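Local coordinates for protein probable chitinase (PDB 5JH8) that probably binds and hydrolyses chitin as a member of glycosyl hydrolase family 18, whose catalytic domain is a TIM barrel, at residues 123-128 and 160-166; 254-259 and 270-275; 283-287 and 313-317. One frame throughout, in Å; residues are numbered along the deposited sequence.

Interaction 1 of 3, residues 123-128 and 160-166; sequences FSHFIQ and GYDLRAL
Leu166 pushes its methyl CD2 against helix 120-135 between Phe123 and Ile127, and the tight half of this contact is built round that one carbon. CD2 lies 3.7 Å from CG1 of Ile127 and 3.9 Å from CE2 of Phe123, with the leucine side chain running at about a right angle to that of Phe123. CG of Phe123 stands opposite the backbone N across the CA–CB bond (chi1 -176°), which swings the ring toward residues 160-166; CG1 of Ile127 packs over one face of the ring, offset toward its rim. Tyr161 extends the same apolar patch, its CE1 4.0 Å from CE2 of Phe123 and the two ring planes 81° apart, while its OH bonds to the carbonyl of Phe112. Val143 and Val145 of barrel strand 142-146 continue this apolar layer inward.

The other half is hydrated. Ser124 OG sits 3.6 Å from CB of Ala165 but meets its polar neighbours across the contact through water: one water donates to Ser124 OG and to Gly160 O and accepts from Asp162 N, and a second accepts from Ser124 OG and donates to Asp162 OD2, its oxygen 2.7 Å from OD2. The hydroxyl is also bonded to Arg120 O within its own helix. A third water joins Gln128 NE2 to Ala165 O. Asp162 is the N-cap of helix 163-169, its OD1 accepting from Ala165 N from above the carboxylate plane. Helix 120-135 thus meets helix 163-169 and its leading loop with direct contact left to apolar packing, the polar groups of the two segments being matched through water.

Interaction 2 of 3, residues 254-259 and 270-275; sequences THSLTF and TVWTEN
Trp272 and Thr258 lie side by side and point the same way on one face of the antiparallel beta hairpin formed by strands 256-262 and 268-273. They are a non-hydrogen-bonded pair: CB of Thr258 stands 3.5 Å from the centroid of the six-membered indole ring, 5° off its normal, a CH-pi contact over the face. CB of Ser256 comes instead at the edge of the indole, near its plane, 3.8 Å from CE3. On the opposite face Phe259 and Val271 also run alongside each other as a hydrogen-bonded pair. CG of Phe259 lies between its backbone N and carbonyl carbon (chi1 58°), bringing the ring flat against Val271, whose CB is 3.8 Å from the ring centroid; Leu240 and Ile241 of helix 237-244 pack on this side. Leu257 pairs with Thr273 on the same face through two backbone bonds. At the loop end a water donates to both Ser256 OG and Glu274 OE2, while OE1 of Glu274 is held by Ser278 and Lys282. Val271 O is gripped twice, by Phe259 N and by Thr258 OG1 at 2.8 Å, the two donors reaching it from opposite faces of its carbonyl plane.

Interaction 3 of 3, residues 283-287 and 313-317; sequences ASLVN and GLAQR
Helix 276-289, kinked within residues 283-287, receives the chain's C-terminal tail, which folds over it in a type I beta turn from Gly313 to Gln316 and comes nearest at Ser284 and Gly313, their CA atoms 4.4 Å apart. The turn is closed by its own bond from Gln316 N to Gly313 O, and the same carbonyl lies 3.2 Å from CA of Ser284 in a CA-H...O contact. The Gly313 backbone passes close to the helix here, its CA 4.1 Å from CB of Ala283.

Asn287 makes the polar grip. Its CG is placed opposite the carbonyl carbon and beside the backbone N (chi1 -62°), which carries the amide across to the tail, where ND2 donates to two backbone oxygens: Leu314 O, in the plane of the amide, and Gln316 O at 2.7 Å, tilted 22° out of it. Both bonds reach their carbonyls from above the carbonyl plane. Two donated bonds from one nitrogen fix the rotation of the amide and tie it to the second and fourth residues of the turn.

Leu314 supplies the apolar part. Its CA–CB bond leads away from the helix, yet CD2 returns to lie 3.8 Å from CG2 of Val286, the side chains crossing at a slant, and 3.6 Å from Ala283 O. Ala283 and Val286 also touch strand 212-222 through Ile216 and Asn214, so this side borders the barrel wall. Two waters add bridges between the segments, one donating to Ser284 O and Gln316 O, the other to Asn287 OD1 and Leu314 O. Arg317 folds back over the amide, its guanidinium plane 26° from that of Asn287, with OD1 of Asn287 above the centre of one guanidinium face, 3.7 Å from CZ.

How the interactions relate
Interaction 1 is the most buried of the three and joins helix 120-135 to helix 163-169 and the loop before it. Interaction 2, partly buried, lies on the opposite side of the chain's centre from interaction 1, the centres of the two contacts about 33 Å apart; direct backbone bonds and ring faces hold its hairpin. Interaction 3 is also partly buried but has exposed tail residues, and a single asparagine amide does much of the polar work. Interactions 2 and 3 are neighbours in sequence, since strand 268-273 leads into helix 276-289, yet their nearest atoms stay about 8 Å apart. Only in interaction 1 do waters make every polar link between the segments.

Interaction 1 of 3, residues 123-128 and 160-166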
loop_
_atom_site.group_PDB
_atom_site.type_symbol
_atom_site.label_atom_id
_atom_site.label_comp_id
_atom_site.label_asym_id
_atom_site.label_seq_id
_atom_site.Cartn_x
_atom_site.Cartn_y
_atom_site.Cartn_z
ATOM N N PHE A 123 4.404 16.656 9.852
ATOM C CA PHE A 123 4.470 15.750 8.712
ATOM C C PHE A 123 3.905 16.418 7.456
ATOM O O PHE A 123 4.484 16.305 6.367
ATOM C CB PHE A 123 3.745 14.445 9.059
ATOM C CG PHE A 123 3.848 13.403 7.976
ATOM C CD1 PHE A 123 5.081 12.972 7.512
ATOM C CD2 PHE A 123 2.709 12.870 7.404
ATOM C CE1 PHE A 123 5.160 12.021 6.494
ATOM C CE2 PHE A 123 2.788 11.903 6.395
ATOM C CZ PHE A 123 4.011 11.487 5.941
ATOM N N SER A 124 2.787 17.136 7.589
ATOM C CA SER A 124 2.243 17.859 6.447
ATOM C C SER A 124 3.272 18.825 5.895
ATOM O O SER A 124 3.422 18.954 4.675
ATOM C CB SER A 124 1.003 18.636 6.872
ATOM O OG SER A 124 -0.013 17.731 7.232
ATOM N N HIS A 125 3.977 19.528 6.790
ATOM C CA HIS A 125 4.966 20.503 6.354
ATOM C C HIS A 125 6.128 19.823 5.645
ATOM O O HIS A 125 6.567 20.280 4.583
ATOM C CB HIS A 125 5.454 21.338 7.539
ATOM C CG HIS A 125 6.429 22.398 7.147
ATOM N ND1 HIS A 125 7.769 22.301 7.435
ATOM C CD2 HIS A 125 6.277 23.543 6.441
ATOM C CE1 HIS A 125 8.400 23.357 6.955
ATOM N NE2 HIS A 125 7.517 24.129 6.351
ATOM N N PHE A 126 6.610 18.708 6.196
ATOM C CA PHE A 126 7.665 17.939 5.536
ATOM C C PHE A 126 7.258 17.556 4.123
ATOM O O PHE A 126 8.038 17.717 3.178
ATOM C CB PHE A 126 7.986 16.702 6.374
ATOM C CG PHE A 126 8.799 15.644 5.655
ATOM C CD1 PHE A 126 10.082 15.895 5.208
ATOM C CD2 PHE A 126 8.271 14.377 5.433
ATOM C CE1 PHE A 126 10.800 14.904 4.550
ATOM C CE2 PHE A 126 8.993 13.402 4.787
ATOM C CZ PHE A 126 10.249 13.661 4.347
ATOM N N ILE A 127 6.034 17.053 3.959
ATOM C CA ILE A 127 5.549 16.641 2.648
ATOM C C ILE A 127 5.389 17.840 1.715
ATOM O O ILE A 127 5.684 17.741 0.521
ATOM C CB ILE A 127 4.263 15.812 2.830
ATOM C CG1 ILE A 127 4.597 14.473 3.516
ATOM C CG2 ILE A 127 3.551 15.606 1.506
ATOM C CD1 ILE A 127 5.646 13.619 2.823
ATOM N N GLN A 128 4.962 18.990 2.232
ATOM C CA GLN A 128 4.905 20.200 1.410
ATOM C C GLN A 128 6.281 20.572 0.865
ATOM O O GLN A 128 6.445 20.862 -0.334
ATOM C CB GLN A 128 4.354 21.355 2.249
ATOM C CG GLN A 128 2.874 21.248 2.549
ATOM C CD GLN A 128 2.411 22.210 3.642
ATOM O OE1 GLN A 128 3.220 22.822 4.341
ATOM N NE2 GLN A 128 1.102 22.320 3.806
ATOM N N GLY A 160 -2.337 11.848 12.707
ATOM C CA GLY A 160 -1.123 12.379 12.112
ATOM C C GLY A 160 -1.211 12.626 10.619
ATOM O O GLY A 160 -0.314 13.270 10.070
ATOM N N TYR A 161 -2.262 12.120 9.960
ATOM C CA TYR A 161 -2.404 12.187 8.508
ATOM C C TYR A 161 -3.525 13.159 8.136
ATOM O O TYR A 161 -4.715 12.855 8.290
ATOM C CB TYR A 161 -2.654 10.806 7.929
ATOM C CG TYR A 161 -1.549 9.839 8.274
ATOM C CD1 TYR A 161 -0.410 9.758 7.486
ATOM C CD2 TYR A 161 -1.619 9.049 9.404
ATOM C CE1 TYR A 161 0.618 8.897 7.786
ATOM C CE2 TYR A 161 -0.592 8.194 9.741
ATOM C CZ TYR A 161 0.527 8.104 8.928
ATOM O OH TYR A 161 1.533 7.238 9.296
ATOM N N ASP A 162 -3.138 14.345 7.676
ATOM C CA ASP A 162 -4.069 15.390 7.242
ATOM C C ASP A 162 -4.164 15.249 5.725
ATOM O O ASP A 162 -3.315 15.748 4.982
ATOM C CB ASP A 162 -3.493 16.739 7.646
ATOM C CG ASP A 162 -4.349 17.921 7.223
ATOM O OD1 ASP A 162 -5.247 17.786 6.355
ATOM O OD2 ASP A 162 -4.113 19.009 7.791
ATOM N N LEU A 163 -5.167 14.506 5.251
ATOM C CA LEU A 163 -5.224 14.194 3.821
ATOM C C LEU A 163 -5.326 15.454 2.978
ATOM O O LEU A 163 -4.738 15.534 1.892
ATOM C CB LEU A 163 -6.394 13.270 3.495
ATOM C CG LEU A 163 -6.103 11.769 3.564
ATOM C CD1 LEU A 163 -5.729 11.304 4.940
ATOM C CD2 LEU A 163 -7.287 10.984 3.049
ATOM N N ARG A 164 -6.112 16.430 3.425
ATOM C CA ARG A 164 -6.224 17.669 2.661
ATOM C C ARG A 164 -4.850 18.294 2.420
ATOM O O ARG A 164 -4.507 18.660 1.286
ATOM C CB ARG A 164 -7.161 18.644 3.369
ATOM C CG ARG A 164 -7.602 19.823 2.521
ATOM C CD ARG A 164 -8.647 20.695 3.236
ATOM N NE ARG A 164 -9.982 20.092 3.277
ATOM C CZ ARG A 164 -10.896 20.217 2.318
ATOM N NH1 ARG A 164 -10.647 20.941 1.230
ATOM N NH2 ARG A 164 -12.068 19.617 2.449
ATOM N N ALA A 165 -4.036 18.401 3.472
ATOM C CA ALA A 165 -2.717 19.018 3.335
ATOM C C ALA A 165 -1.781 18.133 2.512
ATOM O O ALA A 165 -1.055 18.612 1.628
ATOM C CB ALA A 165 -2.109 19.304 4.710
ATOM N N LEU A 166 -1.779 16.835 2.795
ATOM C CA LEU A 166 -0.862 15.937 2.110
ATOM C C LEU A 166 -1.190 15.873 0.626
ATOM O O LEU A 166 -0.294 15.863 -0.223
ATOM C CB LEU A 166 -0.951 14.544 2.740
ATOM C CG LEU A 166 -0.510 14.422 4.213
ATOM C CD1 LEU A 166 -0.867 13.064 4.822
ATOM C CD2 LEU A 166 0.986 14.668 4.337
HETATM O O HOH W 1 -0.334 14.961 7.800
HETATM O O HOH W 2 -1.633 19.438 8.694
HETATM O O HOH W 3 -0.415 21.241 1.529
#

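Interaction 2 of 3, residues 254-259 and 270-275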
loop_
_atom_site.group_PDB
_atom_site.type_symbol
_atom_site.label_atom_id
_atom_site.label_comp_id
_atom_site.label_asym_id
_atom_site.label_seq_id
_atom_site.Cartn_x
_atom_site.Cartn_y
_atom_site.Cartn_z
ATOM N N THR A 254 -19.648 -6.573 1.428
ATOM C CA THR A 254 -18.275 -6.099 1.545
ATOM C C THR A 254 -17.400 -6.547 0.383
ATOM O O THR A 254 -16.184 -6.313 0.410
ATOM C CB THR A 254 -17.631 -6.580 2.858
ATOM O OG1 THR A 254 -17.427 -7.998 2.804
ATOM C CG2 THR A 254 -18.475 -6.209 4.062
ATOM N N HIS A 255 -17.966 -7.217 -0.610
ATOM C CA HIS A 255 -17.205 -7.793 -1.714
ATOM C C HIS A 255 -15.941 -8.477 -1.209
ATOM O O HIS A 255 -14.819 -8.160 -1.596
ATOM C CB HIS A 255 -16.910 -6.775 -2.818
ATOM C CG HIS A 255 -18.110 -6.452 -3.630
ATOM N ND1 HIS A 255 -18.615 -7.326 -4.567
ATOM C CD2 HIS A 255 -18.965 -5.404 -3.583
ATOM C CE1 HIS A 255 -19.701 -6.799 -5.102
ATOM N NE2 HIS A 255 -19.938 -5.638 -4.520
ATOM N N SER A 256 -16.148 -9.456 -0.328
ATOM C CA SER A 256 -15.049 -10.191 0.278
ATOM C C SER A 256 -15.429 -11.658 0.362
ATOM O O SER A 256 -16.605 -11.990 0.501
ATOM C CB SER A 256 -14.726 -9.611 1.658
ATOM O OG SER A 256 -14.391 -8.232 1.566
ATOM N N LEU A 257 -14.424 -12.522 0.307
ATOM C CA LEU A 257 -14.606 -13.959 0.351
ATOM C C LEU A 257 -14.221 -14.476 1.728
ATOM O O LEU A 257 -13.170 -14.100 2.261
ATOM C CB LEU A 257 -13.748 -14.617 -0.720
ATOM C CG LEU A 257 -14.030 -16.097 -0.945
ATOM C CD1 LEU A 257 -15.324 -16.276 -1.718
ATOM C CD2 LEU A 257 -12.857 -16.741 -1.674
ATOM N N THR A 258 -15.055 -15.352 2.304
ATOM C CA THR A 258 -14.735 -15.929 3.603
ATOM C C THR A 258 -14.972 -17.431 3.589
ATOM O O THR A 258 -15.826 -17.941 2.865
ATOM C CB THR A 258 -15.506 -15.232 4.735
ATOM O OG1 THR A 258 -15.040 -15.698 6.008
ATOM C CG2 THR A 258 -16.988 -15.466 4.650
ATOM N N PHE A 259 -14.211 -18.143 4.409
ATOM C CA PHE A 259 -14.470 -19.555 4.641
ATOM C C PHE A 259 -13.886 -19.942 5.981
ATOM O O PHE A 259 -13.067 -19.226 6.555
ATOM C CB PHE A 259 -13.963 -20.469 3.513
ATOM C CG PHE A 259 -12.488 -20.366 3.213
ATOM C CD1 PHE A 259 -12.016 -19.415 2.319
ATOM C CD2 PHE A 259 -11.579 -21.273 3.752
ATOM C CE1 PHE A 259 -10.686 -19.340 2.013
ATOM C CE2 PHE A 259 -10.232 -21.193 3.427
ATOM C CZ PHE A 259 -9.804 -20.230 2.553
ATOM N N THR A 270 -10.857 -19.079 10.492
ATOM C CA THR A 270 -11.666 -18.197 9.673
ATOM C C THR A 270 -10.724 -17.460 8.733
ATOM O O THR A 270 -9.750 -16.852 9.187
ATOM C CB THR A 270 -12.371 -17.154 10.543
ATOM O OG1 THR A 270 -13.185 -17.803 11.513
ATOM C CG2 THR A 270 -13.277 -16.289 9.751
ATOM N N VAL A 271 -11.003 -17.525 7.434
ATOM C CA VAL A 271 -10.238 -16.805 6.430
ATOM C C VAL A 271 -11.118 -15.727 5.832
ATOM O O VAL A 271 -12.285 -15.968 5.533
ATOM C CB VAL A 271 -9.766 -17.765 5.315
ATOM C CG1 VAL A 271 -9.087 -17.002 4.167
ATOM C CG2 VAL A 271 -8.851 -18.835 5.888
ATOM N N TRP A 272 -10.548 -14.548 5.637
ATOM C CA TRP A 272 -11.136 -13.498 4.812
ATOM C C TRP A 272 -10.116 -13.108 3.751
ATOM O O TRP A 272 -8.956 -12.833 4.083
ATOM C CB TRP A 272 -11.508 -12.269 5.635
ATOM C CG TRP A 272 -12.754 -12.441 6.436
ATOM C CD1 TRP A 272 -12.843 -12.897 7.718
ATOM C CD2 TRP A 272 -14.093 -12.148 6.022
ATOM N NE1 TRP A 272 -14.151 -12.894 8.137
ATOM C CE2 TRP A 272 -14.940 -12.445 7.110
ATOM C CE3 TRP A 272 -14.660 -11.670 4.846
ATOM C CZ2 TRP A 272 -16.331 -12.286 7.043
ATOM C CZ3 TRP A 272 -16.014 -11.509 4.781
ATOM C CH2 TRP A 272 -16.842 -11.806 5.871
ATOM N N THR A 273 -10.537 -13.095 2.484
ATOM C CA THR A 273 -9.634 -12.781 1.391
ATOM C C THR A 273 -10.451 -12.259 0.214
ATOM O O THR A 273 -11.631 -11.897 0.345
ATOM C CB THR A 273 -8.739 -13.981 1.059
ATOM O OG1 THR A 273 -7.708 -13.541 0.177
ATOM C CG2 THR A 273 -9.538 -15.124 0.465
ATOM N N GLU A 274 -9.789 -12.201 -0.934
ATOM C CA GLU A 274 -10.330 -11.687 -2.186
ATOM C C GLU A 274 -10.574 -12.836 -3.159
ATOM O O GLU A 274 -10.021 -13.935 -3.019
ATOM C CB GLU A 274 -9.354 -10.710 -2.875
ATOM C CG GLU A 274 -8.855 -9.551 -2.002
ATOM C CD GLU A 274 -9.966 -8.658 -1.505
ATOM O OE1 GLU A 274 -10.912 -8.384 -2.298
ATOM O OE2 GLU A 274 -9.901 -8.236 -0.325
ATOM N N ASN A 275 -11.407 -12.562 -4.171
ATOM C CA ASN A 275 -11.455 -13.409 -5.356
ATOM C C ASN A 275 -11.438 -12.517 -6.595
ATOM O O ASN A 275 -11.239 -11.311 -6.498
ATOM C CB ASN A 275 -12.639 -14.394 -5.318
ATOM C CG ASN A 275 -13.985 -13.716 -5.471
ATOM O OD1 ASN A 275 -14.083 -12.509 -5.614
ATOM N ND2 ASN A 275 -15.046 -14.513 -5.407
HETATM O O HOH W 4 -11.721 -7.717 1.601
#

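Interaction 3 of 3, residues 283-287 and 313-317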
loop_
_atom_site.group_PDB
_atom_site.type_symbol
_atom_site.label_atom_id
_atom_site.label_comp_id
_atom_site.label_asym_id
_atom_site.label_seq_id
_atom_site.Cartn_x
_atom_site.Cartn_y
_atom_site.Cartn_z
ATOM N N ALA A 283 -10.980 -2.567 -8.267
ATOM C CA ALA A 283 -10.298 -1.824 -9.323
ATOM C C ALA A 283 -11.257 -0.917 -10.085
ATOM O O ALA A 283 -10.873 0.175 -10.537
ATOM C CB ALA A 283 -9.568 -2.790 -10.245
ATOM N N SER A 284 -12.513 -1.347 -10.236
ATOM C CA SER A 284 -13.498 -0.544 -10.958
ATOM C C SER A 284 -13.808 0.751 -10.233
ATOM O O SER A 284 -14.362 1.674 -10.840
ATOM C CB SER A 284 -14.782 -1.347 -11.175
ATOM O OG SER A 284 -15.641 -1.352 -10.045
ATOM N N LEU A 285 -13.502 0.827 -8.940
ATOM C CA LEU A 285 -13.708 2.073 -8.208
ATOM C C LEU A 285 -12.847 3.206 -8.753
ATOM O O LEU A 285 -13.180 4.369 -8.523
ATOM C CB LEU A 285 -13.481 1.892 -6.708
ATOM C CG LEU A 285 -14.441 0.898 -6.058
ATOM C CD1 LEU A 285 -14.149 0.801 -4.577
ATOM C CD2 LEU A 285 -15.902 1.226 -6.267
ATOM N N VAL A 286 -11.759 2.902 -9.463
ATOM C CA VAL A 286 -11.000 3.954 -10.137
ATOM C C VAL A 286 -11.924 4.751 -11.050
ATOM O O VAL A 286 -11.941 5.979 -11.017
ATOM C CB VAL A 286 -9.836 3.338 -10.919
ATOM C CG1 VAL A 286 -9.176 4.386 -11.824
ATOM C CG2 VAL A 286 -8.811 2.737 -9.964
ATOM N N ASN A 287 -12.723 4.059 -11.855
ATOM C CA ASN A 287 -13.605 4.762 -12.770
ATOM C C ASN A 287 -14.807 5.333 -12.062
ATOM O O ASN A 287 -15.293 6.399 -12.448
ATOM C CB ASN A 287 -14.053 3.821 -13.872
ATOM C CG ASN A 287 -12.894 3.331 -14.674
ATOM O OD1 ASN A 287 -11.982 4.107 -14.978
ATOM N ND2 ASN A 287 -12.884 2.038 -14.990
ATOM N N GLY A 313 -11.431 -5.015 -14.004
ATOM C CA GLY A 313 -12.085 -3.960 -13.253
ATOM C C GLY A 313 -11.733 -2.575 -13.755
ATOM O O GLY A 313 -12.592 -1.690 -13.817
ATOM N N LEU A 314 -10.469 -2.364 -14.128
ATOM C CA LEU A 314 -10.057 -1.063 -14.635
ATOM C C LEU A 314 -10.776 -0.720 -15.926
ATOM O O LEU A 314 -10.927 0.462 -16.246
ATOM C CB LEU A 314 -8.545 -1.007 -14.859
ATOM C CG LEU A 314 -7.716 -0.978 -13.574
ATOM C CD1 LEU A 314 -6.245 -1.070 -13.894
ATOM C CD2 LEU A 314 -7.975 0.279 -12.729
ATOM N N ALA A 315 -11.202 -1.718 -16.690
ATOM C CA ALA A 315 -11.894 -1.471 -17.943
ATOM C C ALA A 315 -13.398 -1.321 -17.762
ATOM O O ALA A 315 -14.107 -1.089 -18.748
ATOM C CB ALA A 315 -11.603 -2.595 -18.937
ATOM N N GLN A 316 -13.905 -1.424 -16.536
ATOM C CA GLN A 316 -15.338 -1.348 -16.278
ATOM C C GLN A 316 -15.755 0.105 -16.091
ATOM O O GLN A 316 -15.315 0.766 -15.143
ATOM C CB GLN A 316 -15.698 -2.157 -15.036
ATOM C CG GLN A 316 -15.948 -3.614 -15.316
ATOM C CD GLN A 316 -17.210 -3.844 -16.126
ATOM O OE1 GLN A 316 -18.122 -3.015 -16.127
ATOM N NE2 GLN A 316 -17.268 -4.974 -16.823
ATOM N N ARG A 317 -16.624 0.582 -16.975
ATOM C CA ARG A 317 -17.061 1.973 -16.969
ATOM C C ARG A 317 -18.497 2.083 -16.456
ATOM O O ARG A 317 -19.204 1.081 -16.336
ATOM C CB ARG A 317 -16.966 2.555 -18.382
ATOM C CG ARG A 317 -15.582 2.440 -19.012
ATOM C CD ARG A 317 -14.650 3.543 -18.542
ATOM N NE ARG A 317 -13.245 3.174 -18.696
ATOM C CZ ARG A 317 -12.236 4.041 -18.705
ATOM N NH1 ARG A 317 -12.469 5.345 -18.584
ATOM N NH2 ARG A 317 -10.989 3.605 -18.845
HETATM O O HOH W 5 -16.696 1.424 -12.736
HETATM O O HOH W 6 -9.398 2.878 -15.242
#